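Side-chain contacts in fructosamine deglycase FrlB (Bacillus subtilis, PDB 3EUA), which converts a range of fructosamine 6-phosphates to glucose 6-phosphate and a free amino acid: residues Asp48-Ser53 with Gly147-Leu152; Glu173-Gln178 with Pro296-Arg301; Lys188-Glu193 with Ser243-Ile248; His225-Gly230 with His234-Ile239. One frame throughout, in Å; residues are numbered along the deposited sequence.

Interaction 1 (Asp48-Ser53 with Gly147-Leu152); sequences DRESKS and GTLQVL
Leu-149 reaches out from helix 137-153 and sets its two methyl groups against the C-terminal end of helix 41-50, joining two helices of the first SIS domain, whose core is a five-stranded parallel sheet. In the tight part of this contact the two branches of Leu-149 divide between Glu-50 and Ser-51. CD1 of Leu-149 lies 3.7 Å from CB of Glu-50, and its other methyl, CD2, lies 3.7 Å from CB of Ser-51, where the chain leaves the helix. Val-46 and Phe-47, on helix 41-50 one turn before Glu-50, also pack on Leu-149, so these methyls sit in a buried apolar setting.

The looser side is polar. The nearest Glu-50 atom to the leucine is CB; with CG beside its own backbone N (chi1 -61°) and a second bend at chi2, the chain carries the carboxylate away from helix 137-153's leucine. There OE1 accepts a hydrogen bond from Asn-155 ND2, while OE2 forms a salt bridge with Lys-157 and a hydrogen bond with Tyr-293. Beyond Ser-51 the chain runs on to Ser-53, which is exposed. Ser-51 OG is hydrogen-bonded to Glu-153 OE2 and to the backbone N of Ile-54, and it stands 4.1 Å from Leu-149 CD2.

Interaction 2 (Glu173-Gln178 with Pro296-Arg301); sequences EKALKQ and PLVLNR
Leu-176 meets Arg-301 where helix 158-190 lies against helix 288-313, and the larger share of the contact is this aliphatic-on-guanidinium packing. CD1 of Leu-176 stands 3.5 Å above the guanidinium plane of Arg-301, over its centre, with CZ and NH2 of the arginine each 3.6 Å from that methyl. The second branch, CD2 of Leu-176, lies 3.8 Å from both NH1 and the backbone O of Arg-301. The two side chains cross at about a right angle. Arg-301 starts out with CG opposite its backbone N (chi1 -179°), then bends at chi2 (62°); that bend folds the chain back so that its flat end lies across the leucine, and CG also comes within 3.9 Å of the leucine's CD1.

Purely apolar contact is the smaller share. Ala-175 CB meets Val-298 CG1 at 4.0 Å, a light touch between two buried residues. Here the long helix 158-190, which follows helix 137-153 in the chain, packs on helix 288-313 of the second SIS domain. Leu-168, from an earlier turn of helix 158-190, also packs on Val-298, and Tyr-281 and Phe-283 come to the same valine from a loop.

Electrostatics enter only at a distance. Glu-173 OE1 is 6.9 Å from Arg-301 NH2, so any attraction between these opposite charges would be long-range; Glu-173 OE2 is hydrogen-bonded to Gln-169 NE2.

Interaction 3 (Lys188-Glu193 with Ser243-Ile248); sequences KAHEKE and SVPFII
Two side chains of 188-193 meet Pro-245, His-190 at its CB and Glu-193 at its CG. The imidazole comes edge-on: CB of the proline lies in the plane of the His-190 ring, 3.8 Å from NE2 and 3.9 Å from CD2, and the two side chains run past one another in opposite directions. At the other end of the ring, ND1 is hydrogen-bonded to the carbonyl O of Phe-186, one turn back in helix 158-190, which would restrain the rotation of the imidazole.

Glu-193 approaches slantwise. Its chain bends at chi2 (-63°), laying CG, CD and OE1 alongside the proline, with CD and OE1 each 3.6 Å from Pro-245 CG. The contact joins the exit from helix 158-190, where a type I turn runs from His-190 to Glu-193, to the residues leading into strand 246-250 of the second SIS domain's parallel sheet.

Polar ends converge beside the proline. Lys-272 NZ forms a salt bridge with Glu-193 OE2 and a hydrogen bond to Ser-243 O, so one ammonium group spans both segments, while Glu-193 OE1 stays 4.3 Å from that carbonyl oxygen.

Interaction 4 (His225-Gly230 with His234-Ile239); sequences HAIHAG and HGPFEI
Ile-227 points its CB toward Pro-236, and its branches divide the work. From CB, the methyl CG2 of Ile-227 meets the proline ring obliquely, 3.8 Å from Pro-236 CB and 4.0 Å from Pro-236 CG. The other branch starts at CG1, beside the backbone N (chi1 -50°), and turns again at chi2 (-55°). That second turn brings CD1 of Ile-227, the tip, over the centre of the His-225 ring, 3.4 Å above its plane, while keeping it 4.2 Å from Pro-236 CB. The tip methyl thus rests on the imidazole face of its own segment, with the proline a looser neighbour.

Strand 226-228 is an edge strand, within this chain, of the second SIS domain's parallel sheet, and Pro-236 opens the short 3-10 turn 236-239 in the connection toward strand 246-250. Just before it, Gly-235 has backbone angles that call for glycine (phi 154°).

Farther along, the carbonyl O of Gly-230 meets a ring carbon of His-234: it lies near the ring plane at its edge, 3.4 Å from CD2. The ring's NE2 is hydrogen-bonded to Glu-89 OE2 of the second subunit.

In the fold
From the N terminus, interaction 1 comes first: it closes a loop through the first SIS domain, from helix 41-50 to helix 137-153, before any other contact opens. Helix 158-190 follows and takes part in two contacts. Interaction 2 makes the wide closure, bringing that helix against helix 288-313, and interactions 3 and 4 both fall within its span. Interaction 3 ties the helix's end to the start of strand 246-250; interaction 4, a short closure after strand 226-228, lies within interaction 3 in turn. No loops cross. Interactions 3 and 4 touch, Phe-246 packing on Ile-227 and Ile-239, whereas interactions 1 and 3 have centres about 40 Å apart.

Interaction 1 (Asp48-Ser53 with Gly147-Leu152)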
loop_
_atom_site.group_PDB
_atom_site.type_symbol
_atom_site.label_atom_id
_atom_site.label_comp_id
_atom_site.label_asym_id
_atom_site.label_seq_id
_atom_site.Cartn_x
_atom_site.Cartn_y
_atom_site.Cartn_z
ATOM N N ASP A 48 3.344 -7.158 12.602
ATOM C CA ASP A 48 1.965 -7.688 12.577
ATOM C C ASP A 48 1.854 -9.095 13.137
ATOM O O ASP A 48 0.887 -9.410 13.807
ATOM C CB ASP A 48 1.347 -7.629 11.162
ATOM C CG ASP A 48 0.966 -6.218 10.744
ATOM O OD1 ASP A 48 0.907 -5.299 11.606
ATOM O OD2 ASP A 48 0.703 -6.021 9.545
ATOM N N ARG A 49 2.847 -9.932 12.863
ATOM C CA ARG A 49 2.860 -11.322 13.356
ATOM C C ARG A 49 3.423 -11.505 14.775
ATOM O O ARG A 49 3.099 -12.490 15.452
ATOM C CB ARG A 49 3.697 -12.166 12.400
ATOM C CG ARG A 49 3.049 -12.439 11.071
ATOM C CD ARG A 49 2.264 -13.745 11.063
ATOM N NE ARG A 49 1.295 -13.870 12.144
ATOM C CZ ARG A 49 1.362 -14.680 13.198
ATOM N NH1 ARG A 49 2.368 -15.531 13.397
ATOM N NH2 ARG A 49 0.362 -14.668 14.070
ATOM N N GLU A 50 4.260 -10.561 15.224
ATOM C CA GLU A 50 4.944 -10.689 16.510
ATOM C C GLU A 50 4.574 -9.759 17.652
ATOM O O GLU A 50 4.679 -10.167 18.817
ATOM C CB GLU A 50 6.440 -10.471 16.283
ATOM C CG GLU A 50 7.067 -11.492 15.342
ATOM C CD GLU A 50 7.085 -12.893 15.941
ATOM O OE1 GLU A 50 7.187 -13.046 17.178
ATOM O OE2 GLU A 50 7.011 -13.847 15.141
ATOM N N SER A 51 4.191 -8.521 17.340
ATOM C CA SER A 51 3.940 -7.549 18.390
ATOM C C SER A 51 2.540 -7.613 18.947
ATOM O O SER A 51 1.569 -7.386 18.253
ATOM C CB SER A 51 4.228 -6.121 17.913
ATOM O OG SER A 51 3.964 -5.220 18.978
ATOM N N LYS A 52 2.458 -7.882 20.241
ATOM C CA LYS A 52 1.195 -7.955 20.921
ATOM C C LYS A 52 0.784 -6.576 21.448
ATOM O O LYS A 52 -0.402 -6.305 21.555
ATOM C CB LYS A 52 1.304 -8.975 22.070
ATOM N N SER A 53 1.745 -5.680 21.677
ATOM C CA SER A 53 1.454 -4.390 22.286
ATOM C C SER A 53 1.848 -3.122 21.533
ATOM O O SER A 53 1.625 -2.026 22.053
ATOM C CB SER A 53 2.215 -4.350 23.619
ATOM O OG SER A 53 3.627 -4.335 23.376
ATOM N N GLY A 147 15.301 -6.628 17.742
ATOM C CA GLY A 147 15.865 -6.140 18.995
ATOM C C GLY A 147 14.818 -5.387 19.795
ATOM O O GLY A 147 14.731 -5.578 20.985
ATOM N N THR A 148 14.067 -4.505 19.127
ATOM C CA THR A 148 13.000 -3.693 19.750
ATOM C C THR A 148 11.935 -4.593 20.368
ATOM O O THR A 148 11.539 -4.395 21.516
ATOM C CB THR A 148 12.432 -2.702 18.717
ATOM O OG1 THR A 148 13.466 -1.757 18.360
ATOM C CG2 THR A 148 11.213 -1.951 19.277
ATOM N N LEU A 149 11.523 -5.619 19.626
ATOM C CA LEU A 149 10.537 -6.585 20.117
ATOM C C LEU A 149 11.098 -7.396 21.295
ATOM O O LEU A 149 10.369 -7.720 22.221
ATOM C CB LEU A 149 10.091 -7.525 18.989
ATOM C CG LEU A 149 9.181 -6.943 17.916
ATOM C CD1 LEU A 149 9.003 -7.904 16.707
ATOM C CD2 LEU A 149 7.848 -6.574 18.514
ATOM N N GLN A 150 12.382 -7.741 21.261
ATOM C CA GLN A 150 12.974 -8.485 22.385
ATOM C C GLN A 150 13.043 -7.590 23.644
ATOM O O GLN A 150 12.613 -8.009 24.746
ATOM C CB GLN A 150 14.337 -9.044 21.995
ATOM C CG GLN A 150 14.937 -10.067 22.991
ATOM C CD GLN A 150 15.444 -9.443 24.255
ATOM O OE1 GLN A 150 16.028 -8.356 24.242
ATOM N NE2 GLN A 150 15.262 -10.141 25.361
ATOM N N VAL A 151 13.534 -6.361 23.489
ATOM C CA VAL A 151 13.667 -5.421 24.613
ATOM C C VAL A 151 12.328 -4.987 25.228
ATOM O O VAL A 151 12.175 -4.993 26.454
ATOM C CB VAL A 151 14.502 -4.158 24.212
ATOM C CG1 VAL A 151 14.409 -3.054 25.278
ATOM C CG2 VAL A 151 15.977 -4.541 23.942
ATOM N N LEU A 152 11.356 -4.664 24.390
ATOM C CA LEU A 152 10.072 -4.160 24.874
ATOM C C LEU A 152 9.031 -5.215 25.202
ATOM O O LEU A 152 8.205 -4.996 26.074
ATOM C CB LEU A 152 9.500 -3.157 23.854
ATOM C CG LEU A 152 10.331 -1.876 23.632
ATOM C CD1 LEU A 152 9.750 -1.035 22.540
ATOM C CD2 LEU A 152 10.480 -1.066 24.945
#

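Interaction 2 (Glu173-Gln178 with Pro296-Arg301)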
loop_
_atom_site.group_PDB
_atom_site.type_symbol
_atom_site.label_atom_id
_atom_site.label_comp_id
_atom_site.label_asym_id
_atom_site.label_seq_id
_atom_site.Cartn_x
_atom_site.Cartn_y
_atom_site.Cartn_z
ATOM N N GLU A 173 24.663 -16.552 -1.769
ATOM C CA GLU A 173 25.673 -17.063 -2.706
ATOM C C GLU A 173 25.173 -18.241 -3.486
ATOM O O GLU A 173 25.386 -18.359 -4.690
ATOM C CB GLU A 173 26.948 -17.511 -1.990
ATOM C CG GLU A 173 27.658 -16.453 -1.162
ATOM C CD GLU A 173 28.172 -15.252 -1.938
ATOM O OE1 GLU A 173 28.382 -15.343 -3.167
ATOM O OE2 GLU A 173 28.398 -14.201 -1.284
ATOM N N LYS A 174 24.548 -19.152 -2.771
ATOM C CA LYS A 174 24.034 -20.336 -3.441
ATOM C C LYS A 174 22.895 -19.972 -4.375
ATOM O O LYS A 174 22.814 -20.481 -5.485
ATOM C CB LYS A 174 23.520 -21.407 -2.481
ATOM C CG LYS A 174 24.546 -22.030 -1.626
ATOM C CD LYS A 174 23.957 -23.193 -0.906
ATOM C CE LYS A 174 24.888 -23.756 0.144
ATOM N NZ LYS A 174 25.012 -22.781 1.256
ATOM N N ALA A 175 22.018 -19.086 -3.916
ATOM C CA ALA A 175 20.881 -18.643 -4.730
ATOM C C ALA A 175 21.328 -17.900 -5.996
ATOM O O ALA A 175 20.783 -18.119 -7.073
ATOM C CB ALA A 175 19.937 -17.776 -3.889
ATOM N N LEU A 176 22.324 -17.026 -5.874
ATOM C CA LEU A 176 22.876 -16.280 -7.036
ATOM C C LEU A 176 23.457 -17.228 -8.083
ATOM O O LEU A 176 23.267 -17.026 -9.279
ATOM C CB LEU A 176 23.949 -15.275 -6.579
ATOM C CG LEU A 176 23.292 -14.163 -5.786
ATOM C CD1 LEU A 176 24.317 -13.291 -5.000
ATOM C CD2 LEU A 176 22.415 -13.326 -6.731
ATOM N N LYS A 177 24.190 -18.236 -7.613
ATOM C CA LYS A 177 24.826 -19.222 -8.477
ATOM C C LYS A 177 23.775 -20.009 -9.214
ATOM O O LYS A 177 23.831 -20.211 -10.431
ATOM C CB LYS A 177 25.647 -20.181 -7.605
ATOM C CG LYS A 177 26.331 -21.363 -8.287
ATOM C CD LYS A 177 27.149 -22.141 -7.223
ATOM C CE LYS A 177 27.813 -23.441 -7.724
ATOM N NZ LYS A 177 26.848 -24.569 -8.009
ATOM N N GLN A 178 22.795 -20.459 -8.456
ATOM C CA GLN A 178 21.711 -21.237 -9.008
ATOM C C GLN A 178 20.856 -20.467 -10.008
ATOM O O GLN A 178 20.321 -21.060 -10.939
ATOM C CB GLN A 178 20.857 -21.792 -7.852
ATOM C CG GLN A 178 19.455 -22.224 -8.188
ATOM C CD GLN A 178 18.714 -22.766 -6.977
ATOM O OE1 GLN A 178 19.310 -23.426 -6.121
ATOM N NE2 GLN A 178 17.408 -22.537 -6.928
ATOM N N PRO A 296 12.354 -12.805 1.926
ATOM C CA PRO A 296 12.336 -11.630 1.029
ATOM C C PRO A 296 13.715 -11.014 0.735
ATOM O O PRO A 296 13.922 -10.418 -0.349
ATOM C CB PRO A 296 11.467 -10.610 1.764
ATOM C CG PRO A 296 10.908 -11.247 2.957
ATOM C CD PRO A 296 11.504 -12.624 3.120
ATOM N N LEU A 297 14.621 -11.092 1.712
ATOM C CA LEU A 297 16.002 -10.585 1.533
ATOM C C LEU A 297 16.705 -11.361 0.442
ATOM O O LEU A 297 17.390 -10.781 -0.415
ATOM C CB LEU A 297 16.822 -10.655 2.800
ATOM C CG LEU A 297 16.504 -9.628 3.866
ATOM C CD1 LEU A 297 15.002 -9.556 4.221
ATOM C CD2 LEU A 297 17.321 -9.945 5.096
ATOM N N VAL A 298 16.520 -12.659 0.439
ATOM C CA VAL A 298 17.125 -13.505 -0.590
ATOM C C VAL A 298 16.516 -13.235 -1.965
ATOM O O VAL A 298 17.223 -13.135 -2.950
ATOM C CB VAL A 298 16.919 -14.990 -0.273
ATOM C CG1 VAL A 298 17.697 -15.806 -1.287
ATOM C CG2 VAL A 298 17.424 -15.305 1.146
ATOM N N LEU A 299 15.185 -13.135 -2.017
ATOM C CA LEU A 299 14.473 -12.856 -3.266
ATOM C C LEU A 299 14.959 -11.514 -3.832
ATOM O O LEU A 299 15.259 -11.386 -5.033
ATOM C CB LEU A 299 12.946 -12.907 -3.036
ATOM C CG LEU A 299 12.272 -14.291 -2.825
ATOM C CD1 LEU A 299 10.857 -14.196 -2.216
ATOM C CD2 LEU A 299 12.257 -15.029 -4.194
ATOM N N ASN A 300 15.101 -10.538 -2.953
ATOM C CA ASN A 300 15.596 -9.243 -3.349
ATOM C C ASN A 300 17.010 -9.280 -3.929
ATOM O O ASN A 300 17.307 -8.565 -4.908
ATOM C CB ASN A 300 15.610 -8.295 -2.163
ATOM C CG ASN A 300 15.984 -6.914 -2.560
ATOM O OD1 ASN A 300 15.295 -6.311 -3.364
ATOM N ND2 ASN A 300 17.057 -6.365 -1.962
ATOM N N ARG A 301 17.885 -10.065 -3.302
ATOM C CA ARG A 301 19.271 -10.177 -3.768
ATOM C C ARG A 301 19.332 -10.836 -5.139
ATOM O O ARG A 301 20.068 -10.416 -6.015
ATOM C CB ARG A 301 20.106 -10.977 -2.778
ATOM C CG ARG A 301 21.596 -11.144 -3.166
ATOM C CD ARG A 301 22.326 -9.768 -3.255
ATOM N NE ARG A 301 23.641 -9.844 -3.884
ATOM C CZ ARG A 301 23.870 -9.747 -5.193
ATOM N NH1 ARG A 301 22.895 -9.587 -6.067
ATOM N NH2 ARG A 301 25.105 -9.813 -5.642
#

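Interaction 3 (Lys188-Glu193 with Ser243-Ile248)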
loop_
_atom_site.group_PDB
_atom_site.type_symbol
_atom_site.label_atom_id
_atom_site.label_comp_id
_atom_site.label_asym_id
_atom_site.label_seq_id
_atom_site.Cartn_x
_atom_site.Cartn_y
_atom_site.Cartn_z
ATOM N N LYS A 188 17.593 -11.372 -21.818
ATOM C CA LYS A 188 17.426 -11.619 -23.251
ATOM C C LYS A 188 15.943 -11.575 -23.626
ATOM O O LYS A 188 15.567 -10.971 -24.624
ATOM C CB LYS A 188 18.017 -12.977 -23.652
ATOM C CG LYS A 188 19.514 -13.106 -23.503
ATOM N N ALA A 189 15.102 -12.206 -22.815
ATOM C CA ALA A 189 13.661 -12.247 -23.051
ATOM C C ALA A 189 12.950 -10.918 -22.852
ATOM O O ALA A 189 11.909 -10.702 -23.444
ATOM C CB ALA A 189 13.020 -13.291 -22.128
ATOM N N HIS A 190 13.503 -10.027 -22.034
ATOM C CA HIS A 190 12.865 -8.754 -21.733
ATOM C C HIS A 190 13.573 -7.516 -22.272
ATOM O O HIS A 190 13.212 -6.380 -21.920
ATOM C CB HIS A 190 12.689 -8.679 -20.220
ATOM C CG HIS A 190 11.804 -9.764 -19.695
ATOM N ND1 HIS A 190 12.257 -11.050 -19.461
ATOM C CD2 HIS A 190 10.474 -9.773 -19.413
ATOM C CE1 HIS A 190 11.244 -11.798 -19.047
ATOM N NE2 HIS A 190 10.150 -11.051 -19.028
ATOM N N GLU A 191 14.521 -7.724 -23.179
ATOM C CA GLU A 191 15.271 -6.608 -23.763
ATOM C C GLU A 191 14.357 -5.505 -24.327
ATOM O O GLU A 191 14.618 -4.307 -24.116
ATOM C CB GLU A 191 16.185 -7.068 -24.902
ATOM C CG GLU A 191 17.030 -5.893 -25.465
ATOM C CD GLU A 191 17.706 -6.173 -26.791
ATOM O OE1 GLU A 191 17.428 -7.228 -27.406
ATOM O OE2 GLU A 191 18.486 -5.292 -27.247
ATOM N N LYS A 192 13.305 -5.915 -25.033
ATOM C CA LYS A 192 12.404 -4.956 -25.694
ATOM C C LYS A 192 10.970 -4.895 -25.146
ATOM O O LYS A 192 10.125 -4.268 -25.762
ATOM C CB LYS A 192 12.438 -5.250 -27.208
ATOM C CG LYS A 192 13.823 -4.958 -27.822
ATOM C CD LYS A 192 13.978 -5.401 -29.249
ATOM C CE LYS A 192 15.385 -5.100 -29.722
ATOM N NZ LYS A 192 15.589 -5.531 -31.141
ATOM N N GLU A 193 10.723 -5.491 -23.969
ATOM C CA GLU A 193 9.401 -5.469 -23.344
ATOM C C GLU A 193 9.197 -4.094 -22.738
ATOM O O GLU A 193 10.021 -3.646 -21.951
ATOM C CB GLU A 193 9.282 -6.544 -22.252
ATOM C CG GLU A 193 9.220 -7.981 -22.741
ATOM C CD GLU A 193 7.987 -8.291 -23.614
ATOM O OE1 GLU A 193 7.021 -7.499 -23.669
ATOM O OE2 GLU A 193 7.967 -9.371 -24.232
ATOM N N SER A 243 1.124 -12.562 -23.886
ATOM C CA SER A 243 2.141 -11.563 -24.195
ATOM C C SER A 243 2.534 -10.641 -23.028
ATOM O O SER A 243 3.455 -9.855 -23.185
ATOM C CB SER A 243 1.653 -10.670 -25.352
ATOM O OG SER A 243 0.622 -9.780 -24.919
ATOM N N VAL A 244 1.846 -10.715 -21.884
ATOM C CA VAL A 244 2.137 -9.801 -20.777
ATOM C C VAL A 244 3.183 -10.386 -19.808
ATOM O O VAL A 244 2.945 -11.401 -19.185
ATOM C CB VAL A 244 0.882 -9.406 -19.990
ATOM C CG1 VAL A 244 1.249 -8.337 -18.902
ATOM C CG2 VAL A 244 -0.194 -8.855 -20.923
ATOM N N PRO A 245 4.376 -9.772 -19.719
ATOM C CA PRO A 245 5.347 -10.286 -18.771
ATOM C C PRO A 245 5.027 -10.037 -17.277
ATOM O O PRO A 245 4.690 -8.913 -16.860
ATOM C CB PRO A 245 6.625 -9.524 -19.125
ATOM C CG PRO A 245 6.405 -8.948 -20.462
ATOM C CD PRO A 245 4.950 -8.645 -20.471
ATOM N N PHE A 246 5.157 -11.100 -16.494
ATOM C CA PHE A 246 4.964 -11.080 -15.041
ATOM C C PHE A 246 6.133 -11.708 -14.319
ATOM O O PHE A 246 6.543 -12.807 -14.676
ATOM C CB PHE A 246 3.711 -11.887 -14.628
ATOM C CG PHE A 246 2.438 -11.048 -14.499
ATOM C CD1 PHE A 246 1.680 -10.712 -15.611
ATOM C CD2 PHE A 246 2.018 -10.608 -13.260
ATOM C CE1 PHE A 246 0.509 -9.953 -15.481
ATOM C CE2 PHE A 246 0.858 -9.836 -13.135
ATOM C CZ PHE A 246 0.116 -9.514 -14.243
ATOM N N ILE A 247 6.671 -11.003 -13.325
ATOM C CA ILE A 247 7.691 -11.521 -12.443
ATOM C C ILE A 247 6.897 -11.874 -11.195
ATOM O O ILE A 247 6.262 -10.994 -10.596
ATOM C CB ILE A 247 8.766 -10.509 -12.029
ATOM C CG1 ILE A 247 9.657 -10.104 -13.205
ATOM C CG2 ILE A 247 9.635 -11.085 -10.873
ATOM C CD1 ILE A 247 10.520 -8.899 -12.849
ATOM N N ILE A 248 6.943 -13.134 -10.803
ATOM C CA ILE A 248 6.182 -13.639 -9.672
ATOM C C ILE A 248 7.075 -14.185 -8.581
ATOM O O ILE A 248 7.945 -15.021 -8.822
ATOM C CB ILE A 248 5.253 -14.741 -10.172
ATOM C CG1 ILE A 248 4.231 -14.109 -11.121
ATOM C CG2 ILE A 248 4.617 -15.503 -8.979
ATOM C CD1 ILE A 248 3.195 -15.070 -11.724
#

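Interaction 4 (His225-Gly230 with His234-Ile239)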
loop_
_atom_site.group_PDB
_atom_site.type_symbol
_atom_site.label_atom_id
_atom_site.label_comp_id
_atom_site.label_asym_id
_atom_site.label_seq_id
_atom_site.Cartn_x
_atom_site.Cartn_y
_atom_site.Cartn_z
ATOM N N HIS A 225 4.244 -2.315 -12.301
ATOM C CA HIS A 225 3.175 -2.235 -11.295
ATOM C C HIS A 225 3.370 -3.459 -10.475
ATOM O O HIS A 225 3.482 -4.541 -11.041
ATOM C CB HIS A 225 1.816 -2.391 -11.968
ATOM C CG HIS A 225 0.634 -2.196 -11.066
ATOM N ND1 HIS A 225 -0.646 -2.074 -11.568
ATOM C CD2 HIS A 225 0.534 -1.984 -9.729
ATOM C CE1 HIS A 225 -1.491 -1.883 -10.562
ATOM N NE2 HIS A 225 -0.799 -1.823 -9.434
ATOM N N ALA A 226 3.415 -3.326 -9.161
ATOM C CA ALA A 226 3.552 -4.475 -8.279
ATOM C C ALA A 226 2.158 -4.851 -7.810
ATOM O O ALA A 226 1.579 -4.183 -6.988
ATOM C CB ALA A 226 4.450 -4.192 -7.072
ATOM N N ILE A 227 1.663 -5.961 -8.310
ATOM C CA ILE A 227 0.334 -6.438 -7.938
ATOM C C ILE A 227 0.392 -7.271 -6.660
ATOM O O ILE A 227 1.180 -8.161 -6.554
ATOM C CB ILE A 227 -0.298 -7.345 -9.052
ATOM C CG1 ILE A 227 -0.210 -6.672 -10.428
ATOM C CG2 ILE A 227 -1.760 -7.722 -8.694
ATOM C CD1 ILE A 227 -0.802 -5.337 -10.452
ATOM N N HIS A 228 -0.469 -7.002 -5.703
ATOM C CA HIS A 228 -0.525 -7.839 -4.522
ATOM C C HIS A 228 -1.219 -9.159 -4.950
ATOM O O HIS A 228 -2.270 -9.163 -5.626
ATOM C CB HIS A 228 -1.227 -7.137 -3.364
ATOM C CG HIS A 228 -1.384 -8.003 -2.156
ATOM N ND1 HIS A 228 -2.409 -8.916 -2.030
ATOM C CD2 HIS A 228 -0.632 -8.126 -1.039
ATOM C CE1 HIS A 228 -2.286 -9.553 -0.882
ATOM N NE2 HIS A 228 -1.194 -9.119 -0.278
ATOM N N ALA A 229 -0.604 -10.283 -4.612
ATOM C CA ALA A 229 -1.111 -11.614 -5.032
ATOM C C ALA A 229 -2.552 -11.930 -4.655
ATOM O O ALA A 229 -3.215 -12.693 -5.363
ATOM C CB ALA A 229 -0.208 -12.706 -4.553
ATOM N N GLY A 230 -3.029 -11.385 -3.549
ATOM C CA GLY A 230 -4.452 -11.566 -3.163
ATOM C C GLY A 230 -5.365 -10.689 -4.048
ATOM O O GLY A 230 -6.331 -11.172 -4.666
ATOM N N HIS A 234 -9.100 -9.913 -8.039
ATOM C CA HIS A 234 -10.213 -8.988 -7.886
ATOM C C HIS A 234 -10.098 -7.812 -8.824
ATOM O O HIS A 234 -10.621 -6.723 -8.551
ATOM C CB HIS A 234 -10.331 -8.629 -6.417
ATOM C CG HIS A 234 -10.542 -9.846 -5.593
ATOM N ND1 HIS A 234 -11.755 -10.511 -5.555
ATOM C CD2 HIS A 234 -9.673 -10.601 -4.891
ATOM C CE1 HIS A 234 -11.625 -11.600 -4.815
ATOM N NE2 HIS A 234 -10.373 -11.675 -4.402
ATOM N N GLY A 235 -9.445 -8.071 -9.959
ATOM C CA GLY A 235 -9.364 -7.110 -11.013
ATOM C C GLY A 235 -8.171 -7.221 -11.930
ATOM O O GLY A 235 -8.341 -7.403 -13.130
ATOM N N PRO A 236 -6.966 -7.027 -11.381
ATOM C CA PRO A 236 -5.719 -7.030 -12.193
ATOM C C PRO A 236 -5.493 -8.240 -13.101
ATOM O O PRO A 236 -4.932 -8.078 -14.194
ATOM C CB PRO A 236 -4.613 -6.921 -11.147
ATOM C CG PRO A 236 -5.246 -6.167 -10.031
ATOM C CD PRO A 236 -6.693 -6.663 -9.977
ATOM N N PHE A 237 -5.920 -9.423 -12.656
ATOM C CA PHE A 237 -5.735 -10.654 -13.447
ATOM C C PHE A 237 -6.376 -10.606 -14.838
ATOM O O PHE A 237 -5.964 -11.338 -15.730
ATOM C CB PHE A 237 -6.137 -11.912 -12.640
ATOM C CG PHE A 237 -7.618 -12.177 -12.511
ATOM C CD1 PHE A 237 -8.538 -11.172 -12.278
ATOM C CD2 PHE A 237 -8.065 -13.485 -12.486
ATOM C CE1 PHE A 237 -9.865 -11.456 -12.110
ATOM C CE2 PHE A 237 -9.373 -13.793 -12.301
ATOM C CZ PHE A 237 -10.303 -12.778 -12.107
ATOM N N GLU A 238 -7.371 -9.739 -15.043
ATOM C CA GLU A 238 -7.965 -9.575 -16.380
ATOM C C GLU A 238 -6.948 -9.096 -17.424
ATOM O O GLU A 238 -7.143 -9.302 -18.634
ATOM C CB GLU A 238 -9.134 -8.598 -16.331
ATOM C CG GLU A 238 -10.366 -9.178 -15.714
ATOM C CD GLU A 238 -11.129 -10.170 -16.607
ATOM O OE1 GLU A 238 -11.194 -9.996 -17.833
ATOM O OE2 GLU A 238 -11.741 -11.091 -16.074
ATOM N N ILE A 239 -5.871 -8.472 -16.968
ATOM C CA ILE A 239 -4.842 -7.954 -17.863
ATOM C C ILE A 239 -3.931 -9.037 -18.459
ATOM O O ILE A 239 -3.355 -8.840 -19.525
ATOM C CB ILE A 239 -3.904 -6.920 -17.129
ATOM C CG1 ILE A 239 -3.302 -5.926 -18.112
ATOM C CG2 ILE A 239 -2.800 -7.615 -16.399
ATOM C CD1 ILE A 239 -4.328 -5.045 -18.832
#